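Local coordinates for SusD family protein (Bacteroides uniformis, PDB 7KV1) that probably binds beta-glucan at the cell surface as the SusD-like glycan-binding partner of an outer-membrane uptake system in a gut bacterium, at residues M78-W83 with E457-F462; E342-F347 with K352-T357. All blocks are in the same frame, centred on the assembly; numbering follows the deposited sequence.

Contact 1: residues M78-W83 with E457-F462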
loop_
_atom_site.group_PDB
_atom_site.type_symbol
_atom_site.label_atom_id
_atom_site.label_comp_id
_atom_site.label_asym_id
_atom_site.label_seq_id
_atom_site.Cartn_x
_atom_site.Cartn_y
_atom_site.Cartn_z
ATOM N N MET A 78 3.668 -4.400 10.880
ATOM C CA MET A 78 4.819 -5.321 11.027
ATOM C C MET A 78 6.121 -4.530 10.915
ATOM O O MET A 78 7.190 -5.114 11.187
ATOM C CB MET A 78 4.721 -6.468 10.014
ATOM C CG MET A 78 3.548 -7.363 10.347
ATOM S SD MET A 78 3.324 -8.736 9.222
ATOM C CE MET A 78 2.530 -7.930 7.826
ATOM N N GLY A 79 6.003 -3.208 10.696
ATOM C CA GLY A 79 7.129 -2.285 10.523
ATOM C C GLY A 79 7.496 -1.584 11.814
ATOM O O GLY A 79 7.186 -2.119 12.855
ATOM N N ASP A 80 8.080 -0.399 11.719
ATOM C CA ASP A 80 8.671 0.324 12.874
ATOM C C ASP A 80 8.133 1.746 12.994
ATOM O O ASP A 80 8.700 2.444 13.815
ATOM C CB ASP A 80 10.204 0.312 12.829
ATOM C CG ASP A 80 10.794 0.932 11.573
ATOM O OD1 ASP A 80 9.996 1.234 10.576
ATOM O OD2 ASP A 80 12.039 1.111 11.592
ATOM N N ASN A 81 7.060 2.123 12.286
ATOM C CA ASN A 81 6.565 3.531 12.339
ATOM C C ASN A 81 5.554 3.728 13.495
ATOM O O ASN A 81 5.465 4.872 14.046
ATOM C CB ASN A 81 5.901 3.970 11.043
ATOM C CG ASN A 81 6.880 4.325 9.943
ATOM O OD1 ASN A 81 7.997 4.778 10.232
ATOM N ND2 ASN A 81 6.461 4.100 8.701
ATOM N N PHE A 82 4.779 2.698 13.812
ATOM C CA PHE A 82 3.567 2.820 14.670
ATOM C C PHE A 82 3.588 1.758 15.759
ATOM O O PHE A 82 4.238 0.729 15.614
ATOM C CB PHE A 82 2.292 2.622 13.846
ATOM C CG PHE A 82 2.070 3.726 12.847
ATOM C CD1 PHE A 82 1.426 4.899 13.235
ATOM C CD2 PHE A 82 2.612 3.641 11.567
ATOM C CE1 PHE A 82 1.278 5.945 12.342
ATOM C CE2 PHE A 82 2.418 4.675 10.667
ATOM C CZ PHE A 82 1.776 5.832 11.058
ATOM N N TRP A 83 2.761 1.965 16.773
ATOM C CA TRP A 83 2.289 0.882 17.658
ATOM C C TRP A 83 0.914 0.465 17.125
ATOM O O TRP A 83 0.300 1.231 16.352
ATOM C CB TRP A 83 2.234 1.353 19.110
ATOM C CG TRP A 83 3.485 1.954 19.657
ATOM C CD1 TRP A 83 3.613 3.209 20.158
ATOM C CD2 TRP A 83 4.775 1.317 19.805
ATOM N NE1 TRP A 83 4.879 3.396 20.624
ATOM C CE2 TRP A 83 5.632 2.273 20.403
ATOM C CE3 TRP A 83 5.301 0.064 19.459
ATOM C CZ2 TRP A 83 6.977 2.022 20.670
ATOM C CZ3 TRP A 83 6.628 -0.200 19.740
ATOM C CH2 TRP A 83 7.450 0.766 20.343
ATOM N N GLU A 457 15.089 8.061 2.468
ATOM C CA GLU A 457 14.121 9.038 1.929
ATOM C C GLU A 457 12.717 8.422 1.813
ATOM O O GLU A 457 11.731 9.110 2.149
ATOM C CB GLU A 457 14.592 9.617 0.601
ATOM C CG GLU A 457 14.007 10.972 0.333
ATOM C CD GLU A 457 14.466 12.062 1.289
ATOM O OE1 GLU A 457 15.662 12.047 1.655
ATOM O OE2 GLU A 457 13.614 12.928 1.654
ATOM N N ARG A 458 12.625 7.151 1.446
ATOM C CA ARG A 458 11.353 6.415 1.395
ATOM C C ARG A 458 10.727 6.401 2.796
ATOM O O ARG A 458 9.517 6.524 2.885
ATOM C CB ARG A 458 11.565 4.990 0.849
ATOM C CG ARG A 458 11.924 4.932 -0.626
ATOM C CD ARG A 458 12.170 3.505 -1.062
ATOM N NE ARG A 458 10.888 2.851 -1.148
ATOM C CZ ARG A 458 10.110 2.851 -2.234
ATOM N NH1 ARG A 458 10.510 3.427 -3.344
ATOM N NH2 ARG A 458 8.931 2.277 -2.215
ATOM N N ARG A 459 11.520 6.220 3.850
ATOM C CA ARG A 459 10.966 6.155 5.217
ATOM C C ARG A 459 10.359 7.525 5.571
ATOM O O ARG A 459 9.251 7.583 6.121
ATOM C CB ARG A 459 12.051 5.791 6.232
ATOM C CG ARG A 459 11.484 5.659 7.637
ATOM C CD ARG A 459 12.401 5.398 8.812
ATOM N NE ARG A 459 11.459 5.048 9.891
ATOM C CZ ARG A 459 11.767 4.892 11.169
ATOM N NH1 ARG A 459 13.010 5.073 11.584
ATOM N NH2 ARG A 459 10.807 4.609 12.039
ATOM N N LEU A 460 11.065 8.602 5.253
ATOM C CA LEU A 460 10.590 9.965 5.577
ATOM C C LEU A 460 9.333 10.300 4.753
ATOM O O LEU A 460 8.419 11.021 5.264
ATOM C CB LEU A 460 11.712 10.977 5.342
ATOM C CG LEU A 460 12.972 10.806 6.190
ATOM C CD1 LEU A 460 14.066 11.762 5.704
ATOM C CD2 LEU A 460 12.686 11.081 7.656
ATOM N N GLU A 461 9.263 9.823 3.521
ATOM C CA GLU A 461 8.269 10.291 2.533
ATOM C C GLU A 461 6.922 9.595 2.756
ATOM O O GLU A 461 5.906 10.234 2.470
ATOM C CB GLU A 461 8.809 10.070 1.124
ATOM C CG GLU A 461 7.923 10.559 -0.018
ATOM C CD GLU A 461 7.759 12.062 -0.116
ATOM O OE1 GLU A 461 8.621 12.758 0.422
ATOM O OE2 GLU A 461 6.753 12.526 -0.746
ATOM N N PHE A 462 6.913 8.355 3.241
ATOM C CA PHE A 462 5.739 7.456 3.117
ATOM C C PHE A 462 5.198 6.993 4.474
ATOM O O PHE A 462 4.487 5.978 4.528
ATOM C CB PHE A 462 6.095 6.294 2.194
ATOM C CG PHE A 462 6.391 6.725 0.783
ATOM C CD1 PHE A 462 5.445 7.396 0.021
ATOM C CD2 PHE A 462 7.615 6.446 0.211
ATOM C CE1 PHE A 462 5.749 7.837 -1.251
ATOM C CE2 PHE A 462 7.904 6.839 -1.089
ATOM C CZ PHE A 462 6.968 7.543 -1.811
HETATM O O HOH W 1 7.678 5.273 6.407
#
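The carboxylate of D80 lies over one face of the R459 guanidinium, and the amide oxygen of N81 meets the same group at its edge. The carboxylate and guanidinium planes are 14° apart and stacked, with D80 OD2 offset toward the guanidinium rim. D80 OD2 is 3.7 Å from R459 NH2, a long salt bridge. No N-H points at this oxygen, so the pull is between charges alone. R468, on helix 468-474, is the stronger partner of D80.

N81 OD1 sits in the guanidinium plane and takes two weak hydrogen bonds. R459 NH2 lies 3.3 Å from N81 OD1, and R459 NE 3.5 Å from the same N81 OD1. R459 reaches the loop because its CG is anti to the backbone N (chi1 -177°) and the chain runs extended to NE. N81 ND2 gives a hydrogen bond to a water 2.8 Å away, and that water donates to R459 O. The amide thus bridges the side chain and the backbone of one helix residue. The strongest polar partner of N81 is E76, on helix 71-76.

A leucine in place of R459 would probably leave N81 OD1 without its two donors and take a positive charge from the face of D80. D80 meets both R459 and R468, so its negative charge probably offsets two arginines where this loop meets helix 451-461.

Contact 2: residues E342-F347 with K352-T357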
loop_
_atom_site.group_PDB
_atom_site.type_symbol
_atom_site.label_atom_id
_atom_site.label_comp_id
_atom_site.label_asym_id
_atom_site.label_seq_id
_atom_site.Cartn_x
_atom_site.Cartn_y
_atom_site.Cartn_z
ATOM N N GLU A 342 9.793 7.965 18.151
ATOM C CA GLU A 342 10.975 7.788 17.278
ATOM C C GLU A 342 10.601 8.220 15.852
ATOM O O GLU A 342 11.414 8.834 15.164
ATOM C CB GLU A 342 11.442 6.331 17.430
ATOM C CG GLU A 342 11.734 5.893 18.887
ATOM C CD GLU A 342 10.632 5.683 19.955
ATOM O OE1 GLU A 342 9.534 5.165 19.661
ATOM O OE2 GLU A 342 10.900 5.998 21.147
ATOM N N THR A 343 9.381 7.976 15.402
ATOM C CA THR A 343 8.936 8.401 14.048
ATOM C C THR A 343 8.835 9.933 13.965
ATOM O O THR A 343 9.170 10.527 12.895
ATOM C CB THR A 343 7.622 7.716 13.673
ATOM O OG1 THR A 343 7.799 6.338 13.987
ATOM C CG2 THR A 343 7.244 7.905 12.225
ATOM N N TYR A 344 8.302 10.573 15.002
ATOM C CA TYR A 344 8.279 12.050 15.052
ATOM C C TYR A 344 9.733 12.536 15.049
ATOM O O TYR A 344 10.093 13.436 14.257
ATOM C CB TYR A 344 7.458 12.530 16.248
ATOM C CG TYR A 344 7.511 14.019 16.441
ATOM C CD1 TYR A 344 6.674 14.871 15.738
ATOM C CD2 TYR A 344 8.446 14.577 17.299
ATOM C CE1 TYR A 344 6.750 16.249 15.894
ATOM C CE2 TYR A 344 8.528 15.949 17.481
ATOM C CZ TYR A 344 7.682 16.782 16.769
ATOM O OH TYR A 344 7.808 18.127 16.911
ATOM N N GLN A 345 10.576 11.967 15.900
ATOM C CA GLN A 345 11.960 12.501 16.133
ATOM C C GLN A 345 12.906 12.266 14.941
ATOM O O GLN A 345 13.924 12.967 14.862
ATOM C CB GLN A 345 12.561 11.890 17.402
ATOM C CG GLN A 345 11.804 12.292 18.650
ATOM C CD GLN A 345 12.334 11.612 19.889
ATOM O OE1 GLN A 345 12.858 10.501 19.855
ATOM N NE2 GLN A 345 12.168 12.285 21.007
ATOM N N MET A 346 12.586 11.405 13.972
ATOM C CA MET A 346 13.528 11.147 12.840
ATOM C C MET A 346 13.512 12.337 11.874
ATOM O O MET A 346 14.447 12.466 11.089
ATOM C CB MET A 346 13.182 9.852 12.093
ATOM C CG MET A 346 11.956 9.962 11.191
ATOM S SD MET A 346 11.459 8.295 10.636
ATOM C CE MET A 346 10.027 8.709 9.645
ATOM N N PHE A 347 12.482 13.189 11.897
ATOM C CA PHE A 347 12.411 14.340 10.977
ATOM C C PHE A 347 13.274 15.484 11.513
ATOM O O PHE A 347 13.227 15.775 12.743
ATOM C CB PHE A 347 10.958 14.779 10.770
ATOM C CG PHE A 347 10.065 13.804 10.034
ATOM C CD1 PHE A 347 9.988 13.809 8.655
ATOM C CD2 PHE A 347 9.177 13.006 10.730
ATOM C CE1 PHE A 347 9.118 12.970 7.988
ATOM C CE2 PHE A 347 8.319 12.149 10.062
ATOM C CZ PHE A 347 8.309 12.112 8.693
ATOM N N LYS A 352 9.348 19.686 6.018
ATOM C CA LYS A 352 7.928 20.068 5.925
ATOM C C LYS A 352 7.043 18.832 6.084
ATOM O O LYS A 352 5.856 19.018 6.330
ATOM C CB LYS A 352 7.640 20.786 4.608
ATOM C CG LYS A 352 8.273 22.160 4.501
ATOM C CD LYS A 352 8.019 22.820 3.183
ATOM C CE LYS A 352 8.622 24.205 3.125
ATOM N NZ LYS A 352 8.374 24.810 1.797
ATOM N N ARG A 353 7.585 17.621 5.936
ATOM C CA ARG A 353 6.765 16.389 6.040
ATOM C C ARG A 353 6.397 16.133 7.498
ATOM O O ARG A 353 5.366 15.525 7.713
ATOM C CB ARG A 353 7.490 15.193 5.436
ATOM C CG ARG A 353 7.675 15.355 3.942
ATOM C CD ARG A 353 8.583 14.304 3.324
ATOM N NE ARG A 353 9.960 14.463 3.789
ATOM C CZ ARG A 353 11.012 13.946 3.192
ATOM N NH1 ARG A 353 10.867 13.227 2.102
ATOM N NH2 ARG A 353 12.214 14.149 3.700
ATOM N N ARG A 354 7.186 16.610 8.452
ATOM C CA ARG A 354 6.937 16.296 9.880
ATOM C C ARG A 354 5.540 16.765 10.300
ATOM O O ARG A 354 4.798 15.944 10.840
ATOM C CB ARG A 354 7.957 16.906 10.823
ATOM C CG ARG A 354 7.723 16.449 12.256
ATOM C CD ARG A 354 8.801 16.931 13.187
ATOM N NE ARG A 354 8.603 18.335 13.483
ATOM C CZ ARG A 354 9.366 19.053 14.299
ATOM N NH1 ARG A 354 10.422 18.520 14.886
ATOM N NH2 ARG A 354 9.079 20.321 14.513
ATOM N N ASP A 355 5.187 18.032 10.093
ATOM C CA ASP A 355 3.858 18.509 10.565
ATOM C C ASP A 355 2.732 17.909 9.694
ATOM O O ASP A 355 1.652 17.681 10.232
ATOM C CB ASP A 355 3.840 20.029 10.691
ATOM C CG ASP A 355 4.726 20.573 11.813
ATOM O OD1 ASP A 355 5.264 19.771 12.671
ATOM O OD2 ASP A 355 4.905 21.787 11.804
ATOM N N ALA A 356 2.965 17.554 8.433
ATOM C CA ALA A 356 1.921 16.914 7.585
ATOM C C ALA A 356 1.772 15.429 7.936
ATOM O O ALA A 356 0.782 14.809 7.484
ATOM C CB ALA A 356 2.243 17.027 6.120
ATOM N N THR A 357 2.721 14.870 8.666
ATOM C CA THR A 357 2.764 13.402 8.952
ATOM C C THR A 357 2.236 13.155 10.365
ATOM O O THR A 357 1.501 12.178 10.582
ATOM C CB THR A 357 4.184 12.863 8.726
ATOM O OG1 THR A 357 4.496 13.002 7.338
ATOM C CG2 THR A 357 4.311 11.421 9.141
HETATM O O HOH W 2 11.490 15.874 14.763
#
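R354 runs first along F347 and then over Y344. R354 CB lies 3.7 Å from F347 CB and is also close to F347 CG. CG follows, between F347 CB and the near side of the Y344 ring. CD then passes over the face of that ring. R354 CD is 3.9 Å from the centroid of the Y344 ring, a CH-pi contact. The bend at CD (chi3 76°) turns the tip along the tyrosine, and the guanidinium lies 14° from the ring plane. NE is near Y344 CE1 and OH. R354 CZ stands 3.2 Å from Y344 OH, which sits over the middle of the guanidinium face. The N-H groups do not aim at that hydroxyl, so the contact is packing of the flat group over the oxygen.

R354 NH1 instead gives a hydrogen bond to a water in the guanidinium plane, 2.9 Å away. The water donates to Y344 O and F347 O, so one water ties the arginine to both carbonyls.

The backbone of R354 covers the F347 ring. R354 CA is 4.0 Å from the ring centroid and 13° off the normal, a second CH-pi contact. R353 CB touches F347 CE1, and T357 CG2 approaches CZ obliquely. T357 OG1 is hydrogen-bonded to R353 O at 2.7 Å, which holds the methyl near the phenyl. T357 and R353 also touch F272 of helix 272-275, and R353 touches L460 of helix 451-461.

R354 and F347 carry most of the packing between segments 342-347 and 352-357. The aliphatic part of R354 packs on the two rings, while its charged end has a water at NH1 and a long salt bridge from NE to D355 OD1.

In the fold
From the N terminus, the chain first passes 78-83, in the loop between helices 71-76 and 93-99. Much later, at 457-462 on helix 451-461, it meets this loop again, so contact 1 closes a very long loop. Contact 2 is nested inside it and closes a short loop, with four residues between segments 342-347 and 352-357. The two centres are about 10 Å apart. They are joined directly: N81 O has a probable hydrogen bond with T343 OG1, and E457 has a salt bridge to R353. Contact 1 ties the N-terminal family region to the SusD family region, while contact 2 lies wholly within the latter.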